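Local coordinates for 6'''-hydroxyparomomycin C oxidase (PDB 7DVE), which oxidises the C3 hydroxyl of the sugar in C-glycosides such as isoorientin and mangiferin, using FAD and passing the electrons to oxygen to give hydrogen peroxide, at the flavin-adenine dinucleotide site. Numbering follows the deposited sequence.

The flavin-adenine dinucleotide site. Residues 15-16, 18-19, 41-42, 118, 123-125, 128-129, 131, 236-237, 271-273, 276, 443-444, 478, 488, 490. With FAD (flavin-adenine dinucleotide), chain B.
The flavin carbonyl oxygen O2 of FAD is gripped by two donors of Thr490, the backbone N and the hydroxyl OG1, the latter at 2.5 Å. OG1 also bonds the ribityl hydroxyl O3' of FAD, which takes the amide ND2 of Asn478 at 2.8 Å. Ala131 holds the other edge of the pyrimidine: its N donates to O4, and its O accepts from N3 on an in-plane lone pair. Thr129 OG1 donates to FAD N5 at 3.1 Å. Trp128 stands nearly upright on the isoalloxazine, planes about 77° apart, with CB over the central ring and its CE3 edge towards N1. On the opposite face, His444, probably the catalytic proton acceptor, points NE2 at the flavin, 3.8 Å from FAD N1. Glu41 straddles the adenosine ribose: OE1 takes O3B and OE2 takes FAD O2B at 2.7 Å, both through syn lone pairs. Val15 CG2 and Val42 CG1 pack on opposite faces of the adenine six-membered ring. Arg276 lays one guanidinium face near C8A, bending at chi3 (-82°). Its NE and NH2 both donate to Asp273 OD2, NE forming the salt bridge. Arg276 NH2 also donates to Ser118 O at 2.7 Å, above the carbonyl plane. A water joins Arg276 NH2, Asp273 OD2 and Ser118 N to the phosphate oxygen O1A. An alanine in place of Arg276 would probably loosen Asp273, Ser118 and this water. This GMC oxidoreductase FAD site buries the cofactor almost wholly, its diphosphate beside the Rossmann glycine motif (GxGxxG), which follows strand 12-15 and enters helix 19-31, its flavin O2 at the start of helix 490-510.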
loop_
_atom_site.group_PDB
_atom_site.type_symbol
_atom_site.label_atom_id
_atom_site.label_comp_id
_atom_site.label_asym_id
_atom_site.label_seq_id
_atom_site.Cartn_x
_atom_site.Cartn_y
_atom_site.Cartn_z
ATOM N N VAL A 15 3.336 5.440 -14.759
ATOM C CA VAL A 15 3.790 4.059 -14.652
ATOM C C VAL A 15 3.304 3.518 -13.312
ATOM O O VAL A 15 3.462 4.170 -12.273
ATOM C CB VAL A 15 5.321 3.962 -14.851
ATOM C CG1 VAL A 15 6.040 4.989 -14.047
ATOM C CG2 VAL A 15 5.878 2.558 -14.524
ATOM N N GLY A 16 2.610 2.388 -13.346
ATOM C CA GLY A 16 2.026 1.851 -12.137
ATOM C C GLY A 16 0.523 2.017 -12.055
ATOM O O GLY A 16 -0.002 3.109 -12.307
ATOM N N GLY A 18 -1.522 0.720 -9.282
ATOM C CA GLY A 18 -2.087 0.617 -7.959
ATOM C C GLY A 18 -2.709 1.935 -7.541
ATOM O O GLY A 18 -2.779 2.878 -8.328
ATOM N N PRO A 19 -3.151 2.034 -6.285
ATOM C CA PRO A 19 -3.916 3.226 -5.856
ATOM C C PRO A 19 -3.202 4.552 -6.058
ATOM O O PRO A 19 -3.879 5.580 -6.170
ATOM C CB PRO A 19 -4.170 2.961 -4.369
ATOM C CG PRO A 19 -4.042 1.458 -4.213
ATOM C CD PRO A 19 -3.069 0.996 -5.245
ATOM N N GLU A 41 1.399 -0.431 -17.095
ATOM C CA GLU A 41 1.486 -1.405 -16.018
ATOM C C GLU A 41 2.088 -2.687 -16.577
ATOM O O GLU A 41 1.585 -3.220 -17.570
ATOM C CB GLU A 41 0.098 -1.690 -15.420
ATOM C CG GLU A 41 -0.004 -3.031 -14.732
ATOM C CD GLU A 41 0.761 -3.066 -13.434
ATOM O OE1 GLU A 41 0.528 -2.194 -12.582
ATOM O OE2 GLU A 41 1.606 -3.967 -13.269
ATOM N N VAL A 42 3.148 -3.189 -15.934
ATOM C CA VAL A 42 3.877 -4.331 -16.482
ATOM C C VAL A 42 3.108 -5.645 -16.302
ATOM O O VAL A 42 3.210 -6.551 -17.142
ATOM C CB VAL A 42 5.284 -4.396 -15.851
ATOM C CG1 VAL A 42 5.202 -4.564 -14.332
ATOM C CG2 VAL A 42 6.084 -5.516 -16.476
ATOM N N SER A 118 3.793 -7.027 -6.144
ATOM C CA SER A 118 2.726 -7.540 -7.004
ATOM C C SER A 118 2.864 -6.916 -8.388
ATOM O O SER A 118 3.157 -5.728 -8.508
ATOM C CB SER A 118 1.310 -7.223 -6.464
ATOM O OG SER A 118 1.016 -7.958 -5.295
ATOM N N GLY A 123 -2.136 -3.337 -8.864
ATOM C CA GLY A 123 -1.013 -3.499 -7.955
ATOM C C GLY A 123 -1.384 -4.374 -6.775
ATOM O O GLY A 123 -2.308 -5.201 -6.833
ATOM N N MET A 124 -0.689 -4.143 -5.657
ATOM C CA MET A 124 -0.951 -4.886 -4.431
ATOM C C MET A 124 -2.380 -4.692 -3.922
ATOM O O MET A 124 -2.897 -5.552 -3.186
ATOM C CB MET A 124 0.053 -4.462 -3.371
ATOM C CG MET A 124 1.144 -5.462 -3.203
ATOM S SD MET A 124 2.499 -5.007 -2.102
ATOM C CE MET A 124 1.638 -4.203 -0.837
ATOM N N ALA A 125 -3.048 -3.595 -4.316
ATOM C CA ALA A 125 -4.413 -3.413 -3.853
ATOM C C ALA A 125 -5.377 -4.407 -4.484
ATOM O O ALA A 125 -6.524 -4.483 -4.041
ATOM C CB ALA A 125 -4.879 -1.974 -4.114
ATOM N N TRP A 128 -4.955 -6.717 -1.192
ATOM C CA TRP A 128 -4.742 -6.205 0.154
ATOM C C TRP A 128 -5.956 -6.467 1.044
ATOM O O TRP A 128 -6.971 -7.018 0.607
ATOM C CB TRP A 128 -4.399 -4.715 0.113
ATOM C CG TRP A 128 -5.523 -3.774 -0.263
ATOM C CD1 TRP A 128 -6.625 -4.045 -1.045
ATOM C CD2 TRP A 128 -5.641 -2.399 0.124
ATOM N NE1 TRP A 128 -7.404 -2.911 -1.182
ATOM C CE2 TRP A 128 -6.832 -1.892 -0.466
ATOM C CE3 TRP A 128 -4.862 -1.547 0.907
ATOM C CZ2 TRP A 128 -7.254 -0.567 -0.287
ATOM C CZ3 TRP A 128 -5.289 -0.228 1.079
ATOM C CH2 TRP A 128 -6.471 0.243 0.490
ATOM N N THR A 129 -5.847 -6.069 2.324
ATOM C CA THR A 129 -6.946 -6.193 3.284
ATOM C C THR A 129 -7.483 -4.836 3.738
ATOM O O THR A 129 -8.078 -4.736 4.818
ATOM C CB THR A 129 -6.533 -7.021 4.503
ATOM O OG1 THR A 129 -5.400 -6.415 5.109
ATOM C CG2 THR A 129 -6.216 -8.462 4.125
ATOM N N ALA A 131 -7.226 -1.851 5.131
ATOM C CA ALA A 131 -7.321 -1.005 6.320
ATOM C C ALA A 131 -6.716 0.386 6.062
ATOM O O ALA A 131 -5.576 0.498 5.580
ATOM C CB ALA A 131 -6.647 -1.678 7.509
ATOM N N LEU A 236 6.066 -2.678 -19.808
ATOM C CA LEU A 236 7.156 -2.372 -18.895
ATOM C C LEU A 236 7.805 -1.047 -19.262
ATOM O O LEU A 236 8.223 -0.849 -20.403
ATOM C CB LEU A 236 8.202 -3.484 -18.912
ATOM C CG LEU A 236 9.510 -3.188 -18.172
ATOM C CD1 LEU A 236 9.289 -3.104 -16.662
ATOM C CD2 LEU A 236 10.549 -4.244 -18.508
ATOM N N VAL A 237 7.882 -0.145 -18.298
ATOM C CA VAL A 237 8.617 1.100 -18.466
ATOM C C VAL A 237 10.055 0.843 -18.030
ATOM O O VAL A 237 10.309 0.510 -16.866
ATOM C CB VAL A 237 7.976 2.245 -17.663
ATOM C CG1 VAL A 237 8.807 3.526 -17.761
ATOM C CG2 VAL A 237 6.563 2.511 -18.162
ATOM N N ALA A 271 4.640 5.655 -10.115
ATOM C CA ALA A 271 3.979 5.094 -8.951
ATOM C C ALA A 271 4.171 3.583 -9.032
ATOM O O ALA A 271 3.228 2.808 -9.211
ATOM C CB ALA A 271 2.501 5.486 -8.910
ATOM N N ALA A 272 5.423 3.161 -8.924
ATOM C CA ALA A 272 5.794 1.780 -9.193
ATOM C C ALA A 272 6.078 0.983 -7.921
ATOM O O ALA A 272 6.688 -0.084 -8.001
ATOM C CB ALA A 272 6.994 1.758 -10.136
ATOM N N ASP A 273 5.593 1.464 -6.770
ATOM C CA ASP A 273 5.815 0.977 -5.402
ATOM C C ASP A 273 7.150 1.511 -4.911
ATOM O O ASP A 273 7.923 2.055 -5.708
ATOM C CB ASP A 273 5.690 -0.569 -5.249
ATOM C CG ASP A 273 6.932 -1.384 -5.732
ATOM O OD1 ASP A 273 8.123 -0.987 -5.579
ATOM O OD2 ASP A 273 6.687 -2.489 -6.279
ATOM N N ARG A 276 10.458 -0.321 -6.777
ATOM C CA ARG A 276 10.610 -0.288 -8.224
ATOM C C ARG A 276 10.594 1.134 -8.779
ATOM O O ARG A 276 11.144 1.359 -9.867
ATOM C CB ARG A 276 9.537 -1.145 -8.884
ATOM C CG ARG A 276 9.791 -2.627 -8.725
ATOM C CD ARG A 276 8.811 -3.445 -9.519
ATOM N NE ARG A 276 7.567 -3.595 -8.776
ATOM C CZ ARG A 276 6.531 -4.333 -9.157
ATOM N NH1 ARG A 276 6.506 -4.929 -10.337
ATOM N NH2 ARG A 276 5.498 -4.483 -8.326
ATOM N N LEU A 443 4.629 -5.334 4.346
ATOM C CA LEU A 443 4.400 -4.832 2.993
ATOM C C LEU A 443 4.158 -3.334 2.963
ATOM O O LEU A 443 3.608 -2.824 1.990
ATOM C CB LEU A 443 3.243 -5.543 2.307
ATOM C CG LEU A 443 3.187 -7.053 2.501
ATOM C CD1 LEU A 443 1.753 -7.492 2.292
ATOM C CD2 LEU A 443 4.131 -7.755 1.550
ATOM N N HIS A 444 4.561 -2.623 4.014
ATOM C CA HIS A 444 4.489 -1.165 4.101
ATOM C C HIS A 444 5.916 -0.630 4.027
ATOM O O HIS A 444 6.627 -0.585 5.037
ATOM C CB HIS A 444 3.811 -0.738 5.403
ATOM C CG HIS A 444 2.482 -1.376 5.633
ATOM N ND1 HIS A 444 1.842 -1.332 6.852
ATOM C CD2 HIS A 444 1.638 -2.021 4.787
ATOM C CE1 HIS A 444 0.678 -1.955 6.758
ATOM N NE2 HIS A 444 0.526 -2.370 5.515
ATOM N N ASN A 478 3.641 4.901 -1.073
ATOM C CA ASN A 478 4.174 4.854 0.279
ATOM C C ASN A 478 5.612 5.356 0.332
ATOM O O ASN A 478 6.034 5.899 1.355
ATOM C CB ASN A 478 4.072 3.423 0.806
ATOM C CG ASN A 478 2.684 2.825 0.570
ATOM O OD1 ASN A 478 1.680 3.537 0.600
ATOM N ND2 ASN A 478 2.627 1.537 0.299
ATOM N N ASN A 488 -1.133 1.812 8.553
ATOM C CA ASN A 488 -1.106 1.323 7.185
ATOM C C ASN A 488 -0.976 2.526 6.256
ATOM O O ASN A 488 -1.668 3.533 6.452
ATOM C CB ASN A 488 -2.352 0.492 6.888
ATOM C CG ASN A 488 -2.798 -0.322 8.100
ATOM O OD1 ASN A 488 -3.236 0.244 9.099
ATOM N ND2 ASN A 488 -2.672 -1.647 8.027
ATOM N N THR A 490 -1.289 3.258 2.888
ATOM C CA THR A 490 -1.870 3.520 1.576
ATOM C C THR A 490 -2.706 4.802 1.567
ATOM O O THR A 490 -2.568 5.628 0.659
ATOM C CB THR A 490 -2.707 2.331 1.109
ATOM O OG1 THR A 490 -2.013 1.117 1.403
ATOM C CG2 THR A 490 -2.904 2.416 -0.415
HETATM P PA FAD B . 1.471 -0.961 -5.791
HETATM O O1A FAD B . 2.585 -1.934 -5.681
HETATM O O2A FAD B . 0.198 -1.246 -5.092
HETATM O O5B FAD B . 1.272 -0.828 -7.387
HETATM C C5B FAD B . 2.396 -0.480 -8.202
HETATM C C4B FAD B . 2.208 -1.030 -9.593
HETATM O O4B FAD B . 3.361 -0.562 -10.353
HETATM C C3B FAD B . 2.305 -2.570 -9.600
HETATM O O3B FAD B . 1.145 -3.090 -10.279
HETATM C C2B FAD B . 3.573 -2.792 -10.438
HETATM O O2B FAD B . 3.465 -3.949 -11.271
HETATM C C1B FAD B . 3.605 -1.565 -11.327
HETATM N N9A FAD B . 4.985 -1.349 -11.895
HETATM C C8A FAD B . 6.073 -1.322 -11.109
HETATM N N7A FAD B . 7.147 -1.104 -11.878
HETATM C C5A FAD B . 6.737 -1.003 -13.144
HETATM C C6A FAD B . 7.415 -0.771 -14.277
HETATM N N6A FAD B . 8.733 -0.626 -14.154
HETATM N N1A FAD B . 6.808 -0.686 -15.477
HETATM C C2A FAD B . 5.423 -0.847 -15.522
HETATM N N3A FAD B . 4.727 -1.076 -14.320
HETATM C C4A FAD B . 5.398 -1.149 -13.157
HETATM N N1 FAD B . -2.028 -1.471 2.880
HETATM C C2 FAD B . -2.801 -0.698 3.730
HETATM O O2 FAD B . -2.656 0.518 3.691
HETATM N N3 FAD B . -3.708 -1.308 4.613
HETATM C C4 FAD B . -3.869 -2.711 4.600
HETATM O O4 FAD B . -4.687 -3.234 5.364
HETATM C C4X FAD B . -3.084 -3.471 3.739
HETATM N N5 FAD B . -3.146 -4.826 3.716
HETATM C C5X FAD B . -2.460 -5.517 2.760
HETATM C C6 FAD B . -2.617 -6.909 2.625
HETATM C C7 FAD B . -1.975 -7.631 1.625
HETATM C C7M FAD B . -2.178 -9.163 1.498
HETATM C C8 FAD B . -1.140 -6.960 0.729
HETATM C C8M FAD B . -0.421 -7.748 -0.381
HETATM C C9 FAD B . -0.969 -5.575 0.860
HETATM C C9A FAD B . -1.617 -4.845 1.874
HETATM N N10 FAD B . -1.440 -3.512 2.015
HETATM C C10 FAD B . -2.180 -2.828 2.890
HETATM C "C1'" FAD B . -0.459 -2.736 1.203
HETATM C "C2'" FAD B . -1.046 -2.017 -0.018
HETATM O "O2'" FAD B . -1.472 -3.010 -0.967
HETATM C "C3'" FAD B . 0.006 -1.032 -0.630
HETATM O "O3'" FAD B . 0.367 -0.040 0.341
HETATM C "C4'" FAD B . -0.572 -0.271 -1.823
HETATM O "O4'" FAD B . -1.011 -1.193 -2.809
HETATM C "C5'" FAD B . 0.508 0.654 -2.449
HETATM O "O5'" FAD B . 0.038 1.201 -3.696
HETATM P P FAD B . 1.019 1.722 -4.874
HETATM O O1P FAD B . 0.279 2.007 -6.134
HETATM O O2P FAD B . 1.832 2.791 -4.254
HETATM O O3P FAD B . 1.970 0.495 -5.328
HETATM O O HOH W 1 4.313 -4.099 -5.522
HETATM O O HOH W 2 3.584 3.632 -5.920
HETATM O O HOH W 3 0.456 2.676 -8.491
#